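Local coordinates for competence/damage-inducible protein CinA (Agrobacterium tumefaciens, PDB 2A9S), which is of uncertain function but probably acts as a nicotinamide-nucleotide amidohydrolase, like related proteins of the CinA C-terminal family, at the interface of chains A and B. Sequence-based numbering; all coordinates share one arbitrary frame. Chains: chain A/B, competence/damage-inducible protein CinA.

Contact 1: the interface of chains A and B. Residues chain A 37, 40-41, 44, 53, 55-56; chain B 36-37, 58, 60.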
# COMPACT_ATOMS: atom_id res chain seq x y z
N GLY A 37 -0.88 -3.02 2.46
CA GLY A 37 -0.41 -2.62 1.14
C GLY A 37 -0.18 -3.79 0.18
O GLY A 37 0.09 -3.57 -1.00
N ALA A 40 -2.57 -3.94 -3.14
CA ALA A 40 -1.97 -3.10 -4.20
C ALA A 40 -0.65 -3.72 -4.67
O ALA A 40 -0.37 -3.71 -5.87
CB ALA A 40 -1.77 -1.67 -3.73
N GLY A 41 0.14 -4.27 -3.73
CA GLY A 41 1.43 -4.90 -4.05
C GLY A 41 1.25 -6.04 -5.05
O GLY A 41 1.92 -6.12 -6.08
N THR A 44 0.20 -4.85 -8.54
CA THR A 44 1.22 -4.11 -9.28
C THR A 44 2.44 -5.00 -9.57
O THR A 44 3.41 -4.55 -10.17
CB THR A 44 1.62 -2.82 -8.57
OG1 THR A 44 2.07 -3.11 -7.26
CG2 THR A 44 0.41 -1.86 -8.45
N VAL A 53 -4.55 0.16 -11.93
CA VAL A 53 -4.50 0.49 -10.52
C VAL A 53 -4.44 2.01 -10.36
O VAL A 53 -3.49 2.66 -10.80
CB VAL A 53 -3.33 -0.23 -9.80
CG1 VAL A 53 -3.34 0.16 -8.34
CG2 VAL A 53 -3.44 -1.72 -9.92
N ARG A 55 -5.20 4.11 -7.27
CA ARG A 55 -4.47 4.49 -6.05
C ARG A 55 -4.79 3.53 -4.94
O ARG A 55 -5.72 2.72 -5.04
CB ARG A 55 -4.79 5.93 -5.62
CG ARG A 55 -6.25 6.12 -5.22
CD ARG A 55 -6.63 7.60 -5.11
NE ARG A 55 -6.59 8.25 -6.42
CZ ARG A 55 -6.64 9.56 -6.61
NH1 ARG A 55 -6.74 10.42 -5.58
NH2 ARG A 55 -6.59 10.01 -7.84
N GLY A 56 -4.03 3.63 -3.87
CA GLY A 56 -4.21 2.75 -2.73
C GLY A 56 -4.05 3.53 -1.46
O GLY A 56 -3.21 4.45 -1.39
N GLY B 36 4.25 0.01 -5.16
CA GLY B 36 2.85 -0.44 -5.09
C GLY B 36 2.31 -0.89 -3.75
O GLY B 36 1.32 -1.62 -3.68
N GLY B 37 2.90 -0.41 -2.67
CA GLY B 37 2.44 -0.79 -1.33
C GLY B 37 3.36 -1.75 -0.61
O GLY B 37 3.16 -1.99 0.59
N VAL B 58 -0.46 5.01 -1.81
CA VAL B 58 0.01 4.38 -3.02
C VAL B 58 -0.49 5.21 -4.22
O VAL B 58 -1.68 5.20 -4.50
CB VAL B 58 -0.40 2.89 -3.10
CG1 VAL B 58 0.17 2.26 -4.36
CG2 VAL B 58 0.10 2.13 -1.84
N TYR B 60 0.49 5.76 -7.91
CA TYR B 60 1.07 5.45 -9.22
C TYR B 60 0.81 6.58 -10.19
O TYR B 60 1.71 7.06 -10.88
CB TYR B 60 0.41 4.22 -9.79
CG TYR B 60 -0.19 3.31 -8.76
CD1 TYR B 60 0.39 2.08 -8.49
CD2 TYR B 60 -1.33 3.68 -8.05
CE1 TYR B 60 -0.13 1.24 -7.59
CE2 TYR B 60 -1.86 2.85 -7.11
CZ TYR B 60 -1.25 1.62 -6.88
OH TYR B 60 -1.78 0.77 -5.96
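An antiparallel beta bridge between A:Gly56 of strand 53-59 and B:Val58 of strand 53-58 pairs the two copies of this CinA-family protein edge to edge. A:Gly56 N donates to B:Val58 O at 2.9 Å. In return B:Val58 N reaches A:Gly56 O at 2.8 Å. Beside the bridge the B:Val58 side chain lies against the glycine, its CB 3.8 Å from A:Gly56 CA. The pair shows how a short backbone bridge can be flanked by a bulky aromatic group, here B:Tyr60. The placement of its ring is doubtful: chi1 is nearly eclipsed (-24°), and CZ and OH are modelled too close to A:Val53 CG1. Its other contacts are therefore approximate. A:Arg55 CA lies near the ring edge, about 3.3 Å from B:Tyr60 CE2. At the CE1 rim, across the ring from A:Arg55, the A:Thr44 side chain crosses at about a right angle, its methyl CG2 about 3.3 Å from B:Tyr60 CE1. That methyl stands anti to the carbonyl carbon, while A:Thr44 OG1 (chi1 57°) turns back toward its own chain and donates to A:Ala40 O at 2.9 Å. The phenol tip, B:Tyr60 OH, comes to about 3.3 Å from A:Ala40 CB. Nearby, B:Gly36 of the glycine-rich ESCTGG motif sets its carbonyl O 2.9 Å from A:Gly41 N, whose N-H points elsewhere, making this a packing contact and no hydrogen bond.

Contact 2: the interface of chains A and B. Residues chain A 35-36, 38, 60, 147, 151; chain B 41, 44-45, 49.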
# COMPACT_ATOMS: atom_id res chain seq x y z
N THR A 35 -3.74 -6.05 5.60
CA THR A 35 -2.79 -6.51 4.54
C THR A 35 -1.66 -5.51 4.29
O THR A 35 -0.70 -5.82 3.59
CB THR A 35 -3.49 -6.75 3.18
OG1 THR A 35 -4.31 -5.61 2.85
CG2 THR A 35 -4.34 -8.04 3.22
N GLY A 36 -1.79 -4.32 4.85
CA GLY A 36 -0.69 -3.33 4.89
C GLY A 36 -0.11 -2.86 3.55
O GLY A 36 1.01 -2.34 3.50
N LEU A 38 -0.25 -5.03 0.69
CA LEU A 38 0.00 -6.21 -0.14
C LEU A 38 -1.05 -6.45 -1.22
O LEU A 38 -0.75 -7.14 -2.18
CB LEU A 38 0.15 -7.49 0.69
CG LEU A 38 1.30 -7.47 1.70
CD1 LEU A 38 1.36 -8.81 2.49
CD2 LEU A 38 2.62 -7.19 0.95
N TYR A 60 -3.70 1.98 8.39
CA TYR A 60 -3.25 1.02 9.36
C TYR A 60 -3.79 1.40 10.73
O TYR A 60 -4.03 0.53 11.55
CB TYR A 60 -1.69 0.90 9.34
CG TYR A 60 -1.23 -0.51 9.72
CD1 TYR A 60 -1.67 -1.63 8.97
CD2 TYR A 60 -0.40 -0.75 10.83
CE1 TYR A 60 -1.29 -2.95 9.31
CE2 TYR A 60 -0.01 -2.08 11.18
CZ TYR A 60 -0.47 -3.17 10.41
OH TYR A 60 -0.10 -4.46 10.72
N ARG A 147 0.61 -14.74 10.82
CA ARG A 147 0.39 -13.36 10.37
C ARG A 147 0.49 -13.23 8.83
O ARG A 147 -0.43 -12.71 8.20
CB ARG A 147 1.37 -12.43 11.08
CG ARG A 147 1.16 -10.98 10.75
CD ARG A 147 2.15 -10.11 11.50
NE ARG A 147 2.00 -8.69 11.20
CZ ARG A 147 1.35 -7.79 11.93
NH1 ARG A 147 0.70 -8.13 13.05
NH2 ARG A 147 1.35 -6.51 11.54
N ARG A 151 -2.59 -12.61 6.07
CA ARG A 151 -2.44 -11.52 5.11
C ARG A 151 -2.55 -12.01 3.66
O ARG A 151 -3.27 -11.43 2.82
CB ARG A 151 -1.14 -10.75 5.38
CG ARG A 151 -1.29 -9.90 6.66
CD ARG A 151 0.09 -9.61 7.30
NE ARG A 151 1.11 -9.06 6.43
CZ ARG A 151 1.30 -7.75 6.20
NH1 ARG A 151 0.45 -6.82 6.69
NH2 ARG A 151 2.34 -7.38 5.46
N GLY B 41 3.96 -2.91 3.11
CA GLY B 41 3.72 -4.35 3.27
C GLY B 41 4.86 -4.98 4.09
O GLY B 41 4.63 -5.76 5.00
N THR B 44 4.79 -3.95 7.77
CA THR B 44 3.66 -4.53 8.52
C THR B 44 3.71 -6.06 8.58
O THR B 44 2.84 -6.69 9.18
CB THR B 44 2.30 -4.03 7.97
OG1 THR B 44 2.19 -4.37 6.57
CG2 THR B 44 2.18 -2.51 8.19
N GLU B 45 4.75 -6.66 7.99
CA GLU B 45 4.96 -8.11 8.16
C GLU B 45 5.35 -8.37 9.60
O GLU B 45 5.25 -9.49 10.09
CB GLU B 45 6.12 -8.58 7.26
CG GLU B 45 5.67 -8.81 5.83
CD GLU B 45 4.84 -10.07 5.72
OE1 GLU B 45 5.44 -11.18 5.78
OE2 GLU B 45 3.60 -9.96 5.58
N SER B 49 4.14 -4.02 14.57
CA SER B 49 4.25 -2.91 13.61
C SER B 49 3.12 -1.89 13.76
O SER B 49 3.31 -0.74 13.40
CB SER B 49 4.34 -3.37 12.14
OG SER B 49 3.27 -4.21 11.78
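With CG anti to its backbone N (chi1 -176°) and its chain extended from CG to NE, A:Arg147 reaches straight to the backbone of B:Thr44, whereas A:Arg151 bends at chi3 (52°) to turn its guanidinium toward B:Glu45 and the B:Thr44 hydroxyl. Two arginines from consecutive turns of helix 147-167 thus illustrate side-on gripping of one acceptor atom by two nitrogens. A:Arg147 uses NE and NH2 on B:Thr44 O, the latter at 2.8 Å; this oxygen lies in the guanidinium plane, and both nitrogens approach it from the same face of its carbonyl. A:Arg147 NH2 also lies within hydrogen-bonding distance of B:Ser49 OG, 3.0 Å, and sits at the in-plane edge of the A:Tyr60 ring. A:Arg151 repeats the two-nitrogen grip on the carboxylate of B:Glu45, where OE2 is met by NE at 2.8 Å in a salt bridge, nearly along the C-O axis. A:Arg151 NH2 takes the anti lone pair of the same B:Glu45 OE2 at 2.9 Å. The guanidinium and carboxylate planes are 41° apart, and the side chains cross obliquely. A:Arg151 NH1 also donates to B:Thr44 OG1 at 3.0 Å, tilted from the guanidinium plane, while B:Thr44 O lies over one face of that group. A:Arg151 NH2 has a further weak bond to B:Gly41 O. The concentration of positive charge may favour an ionised B:Glu45. B:Thr44 and A:Tyr60 meet tip to tip, and the threonine methyl CG2 makes a CH-pi contact over the tyrosine face, 3.6 Å from the ring centroid.

Contact 1 and contact 2 lie about 13 Å apart, between the centres of their C-alpha atoms, and belong to one two-fold interface. Gly36, Gly41, Thr44 and Tyr60 occur in both, with the chains exchanged, and helix 38-43 contributes from chain A in contact 1 and from both chains in contact 2. Tyr60 is modelled with different torsions in the two copies, but the chain B pose is doubtful, so the difference may not be real. Backbone pairing and hydrophobic packing in contact 1 are complemented by arginine-mediated polar bonds in contact 2, consistent with a dimer, although the structure alone does not establish that state in solution.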